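Local coordinates for probable transcriptional repressor protein (Mycobacterium tuberculosis, PDB 4FX0) that probably acts as a redox-responsive, MarR-family DNA-binding transcriptional repressor built around a helix-turn-helix and working as a dimer, at residues A21-L26 with L31-F36; Q35-A40 with A60-E65. One frame throughout, in Å; residues are numbered along the deposited sequence.

Overall arrangement
Both contacts use helix 33-45; their segments overlap at Gln35 and Phe36, and their centres lie about 11 Å apart. Contact 1 joins the start of that helix to the end of helix 7-26, just before it in the chain; contact 2 joins the next turn to the end of helix 55-62, inside the DNA-binding domain. Both are buried, but contact 1 is the larger and is part polar, with a carboxylate gripping a helix start beside a packed leucine, whereas contact 2 is small and made of aliphatic carbons alone. Leu31 packs on Leu39, bringing the two into touch. Each also reaches the second subunit, so both lie close to the dimer interface.

Contact 1 of 2, residues A21-L26 with L31-F36; sequences AYDRAL and LTNTQF
The last turns of helix 7-26 run into a short turn, and the chain resumes as helix 33-45, set across the first helix rather than antiparallel to it, with Asp23 facing Thr32 at 5.1 Å between their CA atoms and Leu26 facing Leu31. Thr32 is the N-cap of the second helix, and Asn33 opens its first turn. Into this helix start reaches Asp23. Its OD1 takes the backbone N-H of Asn33 nearly along the C-O axis (Asn33 N to Asp23 OD1, 2.8 Å) and also the side-chain amide (Asn33 ND2 to Asp23 OD1, 2.6 Å). Asp23 OD1 lies almost in the amide plane of Asn33, but ND2 meets that oxygen from above the carboxylate plane. Asn33 can offer both groups because its CG sits between the backbone N and the carbonyl carbon (chi1 68°), folding ND2 back toward the N-H. Tyr22 CB packs against Asn33 CB at 3.9 Å, while its hydroxyl leads off to Gln116 on helix 99-119. Farther along the helix, Leu26 points toward the other segment: its CB lies against Leu31 O, and its CD1 reaches Phe36 CB at 3.8 Å, the side chains crossing at about a right angle. Cys8 of the second subunit packs on Tyr22 and Asn33; as in MarR-family dimers, this joint links a helix beside the partner subunit to the helix leading into the DNA-binding part. Two N-H groups thus converge on one carboxylate oxygen at a helix start, which would be expected to favour ionised Asp23 and tie the helices across the turn.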
loop_
_atom_site.group_PDB
_atom_site.type_symbol
_atom_site.label_atom_id
_atom_site.label_comp_id
_atom_site.label_asym_id
_atom_site.label_seq_id
_atom_site.Cartn_x
_atom_site.Cartn_y
_atom_site.Cartn_z
ATOM N N ALA B 21 2.634 -11.607 1.752
ATOM C CA ALA B 21 3.635 -12.580 1.329
ATOM C C ALA B 21 5.024 -12.201 1.832
ATOM O O ALA B 21 5.793 -13.058 2.266
ATOM C CB ALA B 21 3.635 -12.724 -0.184
ATOM N N TYR B 22 5.341 -10.910 1.772
ATOM C CA TYR B 22 6.627 -10.418 2.254
ATOM C C TYR B 22 6.762 -10.587 3.765
ATOM O O TYR B 22 7.839 -10.911 4.267
ATOM C CB TYR B 22 6.840 -8.960 1.836
ATOM C CG TYR B 22 7.403 -8.818 0.438
ATOM C CD1 TYR B 22 6.729 -9.341 -0.658
ATOM C CD2 TYR B 22 8.609 -8.167 0.215
ATOM C CE1 TYR B 22 7.239 -9.220 -1.936
ATOM C CE2 TYR B 22 9.128 -8.040 -1.061
ATOM C CZ TYR B 22 8.438 -8.569 -2.133
ATOM O OH TYR B 22 8.947 -8.447 -3.405
ATOM N N ASP B 23 5.665 -10.372 4.486
ATOM C CA ASP B 23 5.632 -10.629 5.921
ATOM C C ASP B 23 5.897 -12.102 6.202
ATOM O O ASP B 23 6.739 -12.446 7.032
ATOM C CB ASP B 23 4.279 -10.228 6.510
ATOM C CG ASP B 23 4.201 -8.753 6.841
ATOM O OD1 ASP B 23 5.131 -8.009 6.466
ATOM O OD2 ASP B 23 3.207 -8.337 7.472
ATOM N N ARG B 24 5.170 -12.967 5.504
ATOM C CA ARG B 24 5.326 -14.406 5.667
ATOM C C ARG B 24 6.767 -14.842 5.422
ATOM O O ARG B 24 7.337 -15.599 6.206
ATOM C CB ARG B 24 4.389 -15.158 4.722
ATOM C CG ARG B 24 4.548 -16.666 4.785
ATOM C CD ARG B 24 3.772 -17.363 3.682
ATOM N NE ARG B 24 3.988 -18.807 3.711
ATOM C CZ ARG B 24 3.265 -19.652 4.436
ATOM N NH1 ARG B 24 2.274 -19.200 5.194
ATOM N NH2 ARG B 24 3.531 -20.952 4.405
ATOM N N ALA B 25 7.353 -14.359 4.329
ATOM C CA ALA B 25 8.719 -14.721 3.969
ATOM C C ALA B 25 9.736 -14.216 4.990
ATOM O O ALA B 25 10.750 -14.868 5.241
ATOM C CB ALA B 25 9.057 -14.199 2.578
ATOM N N LEU B 26 9.457 -13.058 5.580
ATOM C CA LEU B 26 10.375 -12.431 6.529
ATOM C C LEU B 26 10.196 -12.930 7.961
ATOM O O LEU B 26 10.933 -12.525 8.858
ATOM C CB LEU B 26 10.226 -10.908 6.492
ATOM C CG LEU B 26 10.798 -10.196 5.266
ATOM C CD1 LEU B 26 10.310 -8.758 5.200
ATOM C CD2 LEU B 26 12.318 -10.254 5.279
ATOM N N LEU B 31 11.008 -9.705 11.178
ATOM C CA LEU B 31 10.725 -8.380 10.637
ATOM C C LEU B 31 9.453 -8.359 9.799
ATOM O O LEU B 31 9.143 -9.324 9.102
ATOM C CB LEU B 31 11.893 -7.893 9.779
ATOM C CG LEU B 31 13.239 -7.721 10.480
ATOM C CD1 LEU B 31 14.253 -7.138 9.513
ATOM C CD2 LEU B 31 13.087 -6.835 11.703
ATOM N N THR B 32 8.720 -7.255 9.876
ATOM C CA THR B 32 7.606 -7.021 8.969
ATOM C C THR B 32 8.141 -6.289 7.745
ATOM O O THR B 32 9.210 -5.677 7.803
ATOM C CB THR B 32 6.491 -6.190 9.631
ATOM O OG1 THR B 32 6.959 -4.859 9.877
ATOM C CG2 THR B 32 6.066 -6.826 10.945
ATOM N N ASN B 33 7.413 -6.360 6.634
ATOM C CA ASN B 33 7.872 -5.735 5.397
ATOM C C ASN B 33 8.180 -4.251 5.583
ATOM O O ASN B 33 9.182 -3.749 5.072
ATOM C CB ASN B 33 6.868 -5.951 4.258
ATOM C CG ASN B 33 5.566 -5.199 4.468
ATOM O OD1 ASN B 33 5.418 -4.059 4.028
ATOM N ND2 ASN B 33 4.612 -5.839 5.134
ATOM N N THR B 34 7.325 -3.556 6.327
ATOM C CA THR B 34 7.544 -2.142 6.607
ATOM C C THR B 34 8.778 -1.948 7.484
ATOM O O THR B 34 9.593 -1.062 7.231
ATOM C CB THR B 34 6.324 -1.501 7.293
ATOM O OG1 THR B 34 6.127 -2.098 8.581
ATOM C CG2 THR B 34 5.073 -1.699 6.449
ATOM N N GLN B 35 8.912 -2.778 8.514
ATOM C CA GLN B 35 10.080 -2.724 9.391
ATOM C C GLN B 35 11.355 -2.973 8.593
ATOM O O GLN B 35 12.279 -2.160 8.609
ATOM C CB GLN B 35 9.960 -3.745 10.524
ATOM C CG GLN B 35 8.926 -3.389 11.581
ATOM C CD GLN B 35 8.639 -4.542 12.524
ATOM O OE1 GLN B 35 9.289 -5.586 12.462
ATOM N NE2 GLN B 35 7.657 -4.361 13.399
ATOM N N PHE B 36 11.395 -4.104 7.897
ATOM C CA PHE B 36 12.502 -4.414 7.004
ATOM C C PHE B 36 12.819 -3.210 6.125
ATOM O O PHE B 36 13.978 -2.816 5.986
ATOM C CB PHE B 36 12.162 -5.625 6.132
ATOM C CG PHE B 36 13.061 -5.788 4.939
ATOM C CD1 PHE B 36 14.267 -6.462 5.048
ATOM C CD2 PHE B 36 12.699 -5.269 3.708
ATOM C CE1 PHE B 36 15.095 -6.613 3.948
ATOM C CE2 PHE B 36 13.523 -5.416 2.606
ATOM C CZ PHE B 36 14.722 -6.088 2.726
#

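Contact 2 of 2, residues Q35-A40 with A60-E65; sequences QFSTLA and ARIGVE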
loop_
_atom_site.group_PDB
_atom_site.type_symbol
_atom_site.label_atom_id
_atom_site.label_comp_id
_atom_site.label_asym_id
_atom_site.label_seq_id
_atom_site.Cartn_x
_atom_site.Cartn_y
_atom_site.Cartn_z
ATOM N N GLN B 35 8.912 -2.778 8.514
ATOM C CA GLN B 35 10.080 -2.724 9.391
ATOM C C GLN B 35 11.355 -2.973 8.593
ATOM O O GLN B 35 12.279 -2.160 8.609
ATOM C CB GLN B 35 9.960 -3.745 10.524
ATOM C CG GLN B 35 8.926 -3.389 11.581
ATOM C CD GLN B 35 8.639 -4.542 12.524
ATOM O OE1 GLN B 35 9.289 -5.586 12.462
ATOM N NE2 GLN B 35 7.657 -4.361 13.399
ATOM N N PHE B 36 11.395 -4.104 7.897
ATOM C CA PHE B 36 12.502 -4.414 7.004
ATOM C C PHE B 36 12.819 -3.210 6.125
ATOM O O PHE B 36 13.978 -2.816 5.986
ATOM C CB PHE B 36 12.162 -5.625 6.132
ATOM C CG PHE B 36 13.061 -5.788 4.939
ATOM C CD1 PHE B 36 14.267 -6.462 5.048
ATOM C CD2 PHE B 36 12.699 -5.269 3.708
ATOM C CE1 PHE B 36 15.095 -6.613 3.948
ATOM C CE2 PHE B 36 13.523 -5.416 2.606
ATOM C CZ PHE B 36 14.722 -6.088 2.726
ATOM N N SER B 37 11.778 -2.624 5.541
ATOM C CA SER B 37 11.937 -1.467 4.668
ATOM C C SER B 37 12.673 -0.330 5.368
ATOM O O SER B 37 13.696 0.148 4.880
ATOM C CB SER B 37 10.576 -0.977 4.169
ATOM O OG SER B 37 9.904 -1.989 3.438
ATOM N N THR B 38 12.148 0.101 6.512
ATOM C CA THR B 38 12.742 1.213 7.243
ATOM C C THR B 38 14.199 0.918 7.582
ATOM O O THR B 38 15.063 1.782 7.434
ATOM C CB THR B 38 11.964 1.543 8.535
ATOM O OG1 THR B 38 12.116 0.478 9.479
ATOM C CG2 THR B 38 10.486 1.747 8.234
ATOM N N LEU B 39 14.469 -0.303 8.032
ATOM C CA LEU B 39 15.837 -0.714 8.324
ATOM C C LEU B 39 16.714 -0.507 7.100
ATOM O O LEU B 39 17.713 0.209 7.153
ATOM C CB LEU B 39 15.891 -2.183 8.745
ATOM C CG LEU B 39 15.368 -2.524 10.139
ATOM C CD1 LEU B 39 15.601 -3.995 10.436
ATOM C CD2 LEU B 39 16.042 -1.653 11.183
ATOM N N ALA B 40 16.327 -1.145 6.000
ATOM C CA ALA B 40 17.056 -1.031 4.746
ATOM C C ALA B 40 17.346 0.431 4.429
ATOM O O ALA B 40 18.477 0.790 4.101
ATOM C CB ALA B 40 16.265 -1.672 3.618
ATOM N N ALA B 60 7.400 8.911 4.225
ATOM C CA ALA B 60 7.199 9.059 2.789
ATOM C C ALA B 60 8.120 8.132 1.999
ATOM O O ALA B 60 7.695 7.499 1.032
ATOM C CB ALA B 60 7.412 10.507 2.372
ATOM N N ARG B 61 9.380 8.053 2.416
ATOM C CA ARG B 61 10.361 7.214 1.732
ATOM C C ARG B 61 9.957 5.742 1.719
ATOM O O ARG B 61 10.164 5.049 0.725
ATOM C CB ARG B 61 11.755 7.385 2.346
ATOM C CG ARG B 61 12.694 8.234 1.497
ATOM C CD ARG B 61 13.928 8.690 2.267
ATOM N NE ARG B 61 14.927 7.636 2.428
ATOM C CZ ARG B 61 15.799 7.284 1.489
ATOM N NH1 ARG B 61 15.785 7.888 0.311
ATOM N NH2 ARG B 61 16.680 6.321 1.722
ATOM N N ILE B 62 9.384 5.267 2.821
ATOM C CA ILE B 62 8.941 3.879 2.906
ATOM C C ILE B 62 7.532 3.716 2.325
ATOM O O ILE B 62 7.084 2.600 2.047
ATOM C CB ILE B 62 9.017 3.335 4.357
ATOM C CG1 ILE B 62 10.475 3.166 4.790
ATOM C CG2 ILE B 62 8.311 1.997 4.480
ATOM C CD1 ILE B 62 11.118 4.425 5.313
ATOM N N GLY B 63 6.846 4.838 2.127
ATOM C CA GLY B 63 5.524 4.831 1.526
ATOM C C GLY B 63 4.417 4.546 2.523
ATOM O O GLY B 63 3.401 3.943 2.178
ATOM N N VAL B 64 4.617 4.983 3.763
ATOM C CA VAL B 64 3.624 4.790 4.814
ATOM C C VAL B 64 3.242 6.122 5.454
ATOM O O VAL B 64 3.781 7.170 5.094
ATOM C CB VAL B 64 4.143 3.839 5.911
ATOM C CG1 VAL B 64 4.548 2.502 5.308
ATOM C CG2 VAL B 64 5.311 4.470 6.653
ATOM N N GLU B 65 2.309 6.077 6.399
ATOM C CA GLU B 65 1.903 7.270 7.136
ATOM C C GLU B 65 2.800 7.493 8.350
ATOM O O GLU B 65 3.379 6.546 8.884
ATOM C CB GLU B 65 0.445 7.160 7.583
ATOM C CG GLU B 65 -0.557 7.177 6.446
ATOM C CD GLU B 65 -1.992 7.120 6.932
ATOM O OE1 GLU B 65 -2.208 6.775 8.113
ATOM O OE2 GLU B 65 -2.902 7.425 6.132
#
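Apolar packing makes up the whole of this contact, and Ile62 supplies one side of it. The isoleucine, on the last turn of helix 55-62, points at helix 33-45 and divides its branches between two successive residues there. CG2, which lies anti to the backbone N, meets Ser37 CB at 3.8 Å; CG1 comes against Thr38 CG2 at 3.7 Å, with CD1 carrying on over the same methyl at 4.0 Å. Thr38 and Ile62 pass each other at a slant, and their CA atoms are 6.4 Å apart, a close approach of two helices. The hydrogen bonds here do not join the two segments. Thr38 OG1 turns back onto its own helix and donates to Gln35 O at 2.8 Å; Gln35 O, met in the carbonyl plane and on a lone pair, also accepts from Leu39 N. This presents the methyl to Ile62. Ser37 OG is bonded to Asn33 O in the turn before and to Arg12 of the second subunit, which also lies against Ile62 and Val64. Gly63 has positive phi and is the C' residue of a Schellman motif closing helix 55-62, after which Glu65 occupies the N-cap position of helix 66-78. In this winged helix-turn-helix, the contact packs helix 33-45 against the first helix of the motif, which follows strand 51-53 and precedes helix 66-78, whose Met76 touches Thr38.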